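Local coordinates for alpha-amylase (Eisenia fetida, PDB 6M4K), which probably catalyses the endohydrolysis of alpha-1,4-glucosidic linkages in starch-like polysaccharides, as a glycoside hydrolase family 13 enzyme, at residues A[324-329]-A[388-393]; A[451-456]-A[490-495]. One frame throughout, in Å; residues are numbered along the deposited sequence. Where two conformers were deposited one is given.

Overall arrangement
Contact 1 pairs two helices of the family 13 catalytic region, 324-329 and 388-393. Contact 2 joins loop 451-456 to segment 490-495, which leads into strand 492-496; both belong to the C-terminal all-beta domain. The centres of the two contacts are about 10 Å apart, and polar bonds between them tie the two domains together. Glu390 OE2 of contact 1 lies 2.8 Å from Asn490 ND2 of contact 2, and Asn393 ND2 lies 2.9 Å from Val452 O. Lys326 and Arg389 add bonds to Asn490 OD1 and Ile453 O, respectively. The centre of contact 1 lies about 15 Å from the centre of the chain, that of contact 2 about 24 Å. Both lie away from the calcium site.

Contact 1 of 2, residues A[324-329]-A[388-393]; sequences MYKIAT and WREMYN. With SO4 (sulfate ion), chain F.
Lys326 reaches past the indole of Trp388 to the carboxylate of Glu390. Its CG meets the rim of the indole, 3.8 Å from Trp388 CZ3 and close to the ring plane. The two side chains cross at about a right angle. The lysine chain then bends at chi3 (-78°), which turns its end to the glutamate. Lys326 CD rests against the acid, 3.5 Å from Glu390 CD. Lys326 NZ makes a salt bridge of 3.2 Å to Glu390 OE2, arriving from above the carboxylate plane. Asn490 of the C-terminal domain bonds both ends of this pair: its OD1 accepts from Lys326 NZ and its ND2 donates to Glu390 OE2. Arg389 NH2 lies farther off, with this oxygen well out of the guanidinium plane, so the two are paired by charge only.

The segments belong to helices 322-334 and 389-401, which pack beside the last strand of the TIM barrel, 339-344. The helix axes run nearly parallel, 4° apart, and approach to 9.9 Å. Trp388 is the N-cap residue of the second helix. The edge of the Tyr325 ring faces Trp388 CZ3, and these side chains also cross at about a right angle.

The methyl of Met391 reaches in between Tyr325 and Thr329. In one of two conformers, Met391 CE is 3.7 Å from Tyr325 CD2. Thr329 OG1 sits over the centre of the Tyr325 ring and donates to Tyr325 O at 2.9 Å. That carbonyl also accepts from Thr329 N, on its opposite face. At the far end of the ring, Tyr325 OH bonds Asp300. Met324 N donates to O1 of a sulfate ion at 2.9 Å, probably from the crystallisation liquor; Asn323 N bonds it too.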
loop_
_atom_site.group_PDB
_atom_site.type_symbol
_atom_site.label_atom_id
_atom_site.label_comp_id
_atom_site.label_asym_id
_atom_site.label_seq_id
_atom_site.Cartn_x
_atom_site.Cartn_y
_atom_site.Cartn_z
ATOM N N MET A 324 -13.128 10.672 7.619
ATOM C CA MET A 324 -13.636 9.495 6.922
ATOM C C MET A 324 -12.526 8.487 6.656
ATOM O O MET A 324 -12.752 7.276 6.721
ATOM C CB MET A 324 -14.263 9.923 5.603
ATOM C CG MET A 324 -15.585 10.658 5.775
ATOM S SD MET A 324 -16.420 10.920 4.198
ATOM C CE MET A 324 -15.346 12.127 3.472
ATOM N N TYR A 325 -11.330 8.970 6.330
ATOM C CA TYR A 325 -10.193 8.084 6.090
ATOM C C TYR A 325 -9.872 7.242 7.313
ATOM O O TYR A 325 -9.559 6.050 7.193
ATOM C CB TYR A 325 -9.004 8.961 5.752
ATOM C CG TYR A 325 -7.744 8.288 5.268
ATOM C CD1 TYR A 325 -7.702 7.608 4.055
ATOM C CD2 TYR A 325 -6.563 8.420 5.977
ATOM C CE1 TYR A 325 -6.518 7.043 3.585
ATOM C CE2 TYR A 325 -5.383 7.862 5.516
ATOM C CZ TYR A 325 -5.370 7.171 4.329
ATOM O OH TYR A 325 -4.174 6.662 3.888
ATOM N N LYS A 326 -9.941 7.836 8.500
ATOM C CA LYS A 326 -9.690 7.073 9.714
ATOM C C LYS A 326 -10.780 6.039 9.953
ATOM O O LYS A 326 -10.501 4.945 10.455
ATOM C CB LYS A 326 -9.570 8.009 10.914
ATOM C CG LYS A 326 -8.277 8.800 10.934
ATOM C CD LYS A 326 -8.223 9.709 12.146
ATOM C CE LYS A 326 -9.065 10.944 11.937
ATOM N NZ LYS A 326 -8.935 11.873 13.100
ATOM N N ILE A 327 -12.034 6.373 9.633
ATOM C CA ILE A 327 -13.112 5.397 9.777
ATOM C C ILE A 327 -12.867 4.197 8.868
ATOM O O ILE A 327 -12.956 3.039 9.293
ATOM C CB ILE A 327 -14.475 6.051 9.493
ATOM C CG1 ILE A 327 -14.801 7.075 10.580
ATOM C CG2 ILE A 327 -15.562 4.984 9.418
ATOM C CD1 ILE A 327 -16.013 7.941 10.247
ATOM N N ALA A 328 -12.578 4.462 7.595
ATOM C CA ALA A 328 -12.343 3.380 6.643
ATOM C C ALA A 328 -11.139 2.539 7.049
ATOM O O ALA A 328 -11.174 1.307 6.945
ATOM C CB ALA A 328 -12.131 3.964 5.248
ATOM N N THR A 329 -10.056 3.188 7.488
ATOM C CA THR A 329 -8.857 2.454 7.889
ATOM C C THR A 329 -9.119 1.634 9.145
ATOM O O THR A 329 -8.665 0.487 9.248
ATOM C CB THR A 329 -7.681 3.420 8.090
ATOM O OG1 THR A 329 -7.429 4.146 6.878
ATOM C CG2 THR A 329 -6.423 2.649 8.480
ATOM N N TRP A 388 -0.360 8.227 13.124
ATOM C CA TRP A 388 -1.576 8.730 13.752
ATOM C C TRP A 388 -2.047 7.725 14.791
ATOM O O TRP A 388 -2.080 6.520 14.529
ATOM C CB TRP A 388 -2.682 8.905 12.716
ATOM C CG TRP A 388 -2.446 9.947 11.652
ATOM C CD1 TRP A 388 -1.320 10.685 11.440
ATOM C CD2 TRP A 388 -3.384 10.348 10.650
ATOM N NE1 TRP A 388 -1.500 11.532 10.360
ATOM C CE2 TRP A 388 -2.764 11.339 9.862
ATOM C CE3 TRP A 388 -4.694 9.966 10.347
ATOM C CZ2 TRP A 388 -3.415 11.957 8.798
ATOM C CZ3 TRP A 388 -5.336 10.574 9.285
ATOM C CH2 TRP A 388 -4.694 11.558 8.523
ATOM N N ARG A 389 -2.452 8.221 15.965
ATOM C CA ARG A 389 -2.883 7.320 17.030
ATOM C C ARG A 389 -4.030 6.427 16.574
ATOM O O ARG A 389 -4.082 5.240 16.923
ATOM C CB ARG A 389 -3.289 8.112 18.282
ATOM C CG ARG A 389 -3.721 7.234 19.467
ATOM C CD ARG A 389 -4.331 8.076 20.595
ATOM N NE ARG A 389 -5.582 8.645 20.116
ATOM C CZ ARG A 389 -5.744 9.897 19.711
ATOM N NH1 ARG A 389 -4.744 10.773 19.774
ATOM N NH2 ARG A 389 -6.931 10.266 19.238
ATOM N N GLU A 390 -4.980 6.984 15.815
ATOM C CA GLU A 390 -6.110 6.188 15.358
ATOM C C GLU A 390 -5.645 5.027 14.490
ATOM O O GLU A 390 -6.251 3.947 14.518
ATOM C CB GLU A 390 -7.104 7.071 14.604
ATOM C CG GLU A 390 -7.682 8.233 15.437
ATOM C CD GLU A 390 -6.884 9.533 15.347
ATOM O OE1 GLU A 390 -5.681 9.522 15.007
ATOM O OE2 GLU A 390 -7.482 10.601 15.612
ATOM N N MET A 391 -4.554 5.221 13.749
ATOM C CA MET A 391 -3.997 4.150 12.928
ATOM C C MET A 391 -3.191 3.167 13.766
ATOM O O MET A 391 -3.452 1.967 13.742
ATOM C CB MET A 391 -3.105 4.725 11.830
ATOM C CG MET A 391 -3.827 5.012 10.546
ATOM S SD MET A 391 -5.196 6.162 10.778
ATOM C CE MET A 391 -5.562 6.593 9.080
ATOM N N TYR A 392 -2.193 3.653 14.503
ATOM C CA TYR A 392 -1.330 2.691 15.183
ATOM C C TYR A 392 -2.049 1.953 16.301
ATOM O O TYR A 392 -1.740 0.786 16.557
ATOM C CB TYR A 392 0.024 3.277 15.597
ATOM C CG TYR A 392 0.035 4.328 16.693
ATOM C CD1 TYR A 392 -0.250 4.004 18.011
ATOM C CD2 TYR A 392 0.397 5.635 16.405
ATOM C CE1 TYR A 392 -0.211 4.968 19.011
ATOM C CE2 TYR A 392 0.461 6.600 17.395
ATOM C CZ TYR A 392 0.142 6.266 18.686
ATOM O OH TYR A 392 0.192 7.244 19.671
ATOM N N ASN A 393 -3.037 2.579 16.951
ATOM C CA ASN A 393 -3.793 1.836 17.952
ATOM C C ASN A 393 -4.732 0.822 17.313
ATOM O O ASN A 393 -5.038 -0.206 17.924
ATOM C CB ASN A 393 -4.533 2.784 18.894
ATOM C CG ASN A 393 -3.684 3.183 20.083
ATOM O OD1 ASN A 393 -2.526 2.774 20.192
ATOM N ND2 ASN A 393 -4.255 3.972 20.990
HETATM S S SO4 F . -13.562 14.678 6.487
HETATM O O1 SO4 F . -13.547 13.234 6.265
HETATM O O2 SO4 F . -14.896 15.055 6.945
HETATM O O3 SO4 F . -12.566 15.003 7.511
HETATM O O4 SO4 F . -13.232 15.381 5.250
#

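Contact 2 of 2, residues A[451-456]-A[490-495]; sequences DVISCD and NPMIAI
Asp451 OD1 accepts the backbone N-H of Ala494 at 3.0 Å. The bond is fairly straight, 162° at the hydrogen, and uses the anti side of the carboxylate. A second donor, Ile453 N, also lies 3.0 Å from Asp451 OD1 but approaches from the opposite face of the plane. This second bond closes an Asx turn within 451-456. With chi1 at 166°, the carboxylate of Asp451 swings away from the backbone N and over to the strand. The other oxygen, Asp451 OD2, accepts from Ser454 OG at 2.7 Å and weakly from Ser454 N. The same hydroxyl is also hydrogen-bonded to Arg470 N. Water 1 lies 2.7 Å from Asp451 OD2 and 2.7 Å from Met492 O, and links the loop to the strand. Arg470 gives OD2 a further, long and weak ion pair. Cys455 N donates to Asp451 O and helps hold the turn.

The backbone adds one more cross-link: Val452 N donates to Ala494 O at 2.9 Å. The loop thus lies against strand 492-496 of the C-terminal beta domain. That strand pairs antiparallel with strand 425-430, where Ile493 and Ile495 bond Phe428 and Phe426. The disulfide of Cys455 with Cys469 ties the loop to a later part of the domain. With an alanine at Asp451, the N-H groups of Ala494 and Ile453 would probably be left without their shared acceptor, the Ser454 hydroxyl would lose one of its two partners, and water 1 its hold on the loop.

Apolar groups fill in around these bonds. Ile453 CG1 packs 4.0 Å from Ala494 CB, while its CG2 meets the CB of Asn490 at 3.9 Å. Val452 CG2 touches Ala494 CB.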
loop_
_atom_site.group_PDB
_atom_site.type_symbol
_atom_site.label_atom_id
_atom_site.label_comp_id
_atom_site.label_asym_id
_atom_site.label_seq_id
_atom_site.Cartn_x
_atom_site.Cartn_y
_atom_site.Cartn_z
ATOM N N ASP A 451 -11.221 3.333 25.247
ATOM C CA ASP A 451 -11.360 3.498 23.808
ATOM C C ASP A 451 -9.995 3.821 23.212
ATOM O O ASP A 451 -9.461 4.917 23.412
ATOM C CB ASP A 451 -12.344 4.622 23.516
ATOM C CG ASP A 451 -12.288 5.065 22.078
ATOM O OD1 ASP A 451 -12.116 4.189 21.201
ATOM O OD2 ASP A 451 -12.393 6.276 21.809
ATOM N N VAL A 452 -9.433 2.879 22.447
ATOM C CA VAL A 452 -8.094 3.078 21.900
ATOM C C VAL A 452 -8.076 4.028 20.718
ATOM O O VAL A 452 -6.995 4.421 20.268
ATOM C CB VAL A 452 -7.363 1.756 21.592
ATOM C CG1 VAL A 452 -7.239 0.928 22.847
ATOM C CG2 VAL A 452 -8.080 0.984 20.483
ATOM N N ILE A 453 -9.247 4.427 20.216
ATOM C CA ILE A 453 -9.272 5.471 19.197
ATOM C C ILE A 453 -8.876 6.813 19.804
ATOM O O ILE A 453 -8.114 7.574 19.205
ATOM C CB ILE A 453 -10.654 5.538 18.519
ATOM C CG1 ILE A 453 -11.003 4.201 17.854
ATOM C CG2 ILE A 453 -10.708 6.683 17.500
ATOM C CD1 ILE A 453 -10.062 3.804 16.741
ATOM N N SER A 454 -9.396 7.118 20.999
ATOM C CA SER A 454 -9.168 8.407 21.649
ATOM C C SER A 454 -8.129 8.364 22.762
ATOM O O SER A 454 -7.578 9.418 23.108
ATOM C CB SER A 454 -10.487 8.955 22.217
ATOM O OG SER A 454 -11.020 8.124 23.229
ATOM N N CYS A 455 -7.840 7.194 23.320
ATOM C CA CYS A 455 -6.945 7.054 24.458
ATOM C C CYS A 455 -5.668 6.335 24.041
ATOM O O CYS A 455 -5.606 5.686 22.992
ATOM C CB CYS A 455 -7.624 6.280 25.589
ATOM S SG CYS A 455 -9.256 6.932 26.037
ATOM N N ASP A 456 -4.644 6.452 24.887
ATOM C CA ASP A 456 -3.347 5.870 24.566
ATOM C C ASP A 456 -3.301 4.383 24.881
ATOM O O ASP A 456 -2.655 3.613 24.158
ATOM C CB ASP A 456 -2.249 6.589 25.346
ATOM C CG ASP A 456 -2.164 8.054 25.002
ATOM O OD1 ASP A 456 -2.258 8.400 23.803
ATOM O OD2 ASP A 456 -2.010 8.865 25.938
ATOM N N ASN A 490 -13.842 11.319 14.936
ATOM C CA ASN A 490 -13.565 10.009 15.520
ATOM C C ASN A 490 -14.810 9.349 16.125
ATOM O O ASN A 490 -14.823 8.998 17.309
ATOM C CB ASN A 490 -12.421 10.062 16.525
ATOM C CG ASN A 490 -11.072 10.344 15.864
ATOM O OD1 ASN A 490 -10.927 10.242 14.643
ATOM N ND2 ASN A 490 -10.077 10.693 16.670
ATOM N N PRO A 491 -15.877 9.156 15.323
ATOM C CA PRO A 491 -17.153 8.655 15.842
ATOM C C PRO A 491 -17.155 7.134 15.949
ATOM O O PRO A 491 -18.012 6.433 15.401
ATOM C CB PRO A 491 -18.144 9.174 14.798
ATOM C CG PRO A 491 -17.358 9.061 13.518
ATOM C CD PRO A 491 -15.924 9.369 13.863
ATOM N N MET A 492 -16.193 6.614 16.703
ATOM C CA MET A 492 -16.001 5.177 16.842
ATOM C C MET A 492 -15.368 4.905 18.191
ATOM O O MET A 492 -14.617 5.736 18.711
ATOM C CB MET A 492 -14.987 4.635 15.835
ATOM C CG MET A 492 -15.241 4.957 14.409
ATOM S SD MET A 492 -13.919 4.227 13.441
ATOM C CE MET A 492 -12.558 5.334 13.799
ATOM N N ILE A 493 -15.645 3.731 18.730
ATOM C CA ILE A 493 -15.007 3.262 19.948
ATOM C C ILE A 493 -14.457 1.881 19.652
ATOM O O ILE A 493 -15.174 1.034 19.113
ATOM C CB ILE A 493 -15.997 3.215 21.126
ATOM C CG1 ILE A 493 -16.366 4.637 21.558
ATOM C CG2 ILE A 493 -15.413 2.412 22.280
ATOM C CD1 ILE A 493 -17.346 4.680 22.715
ATOM N N ALA A 494 -13.197 1.653 20.002
ATOM C CA ALA A 494 -12.586 0.341 19.848
ATOM C C ALA A 494 -11.959 -0.051 21.175
ATOM O O ALA A 494 -11.221 0.742 21.768
ATOM C CB ALA A 494 -11.528 0.358 18.739
ATOM N N ILE A 495 -12.255 -1.257 21.636
ATOM C CA ILE A 495 -11.734 -1.754 22.900
ATOM C C ILE A 495 -11.159 -3.144 22.674
ATOM O O ILE A 495 -11.621 -3.896 21.809
ATOM C CB ILE A 495 -12.808 -1.766 24.019
ATOM C CG1 ILE A 495 -14.010 -2.615 23.606
ATOM C CG2 ILE A 495 -13.248 -0.344 24.362
ATOM C CD1 ILE A 495 -15.048 -2.820 24.729
HETATM O O HOH W 1 -13.239 7.789 19.788
#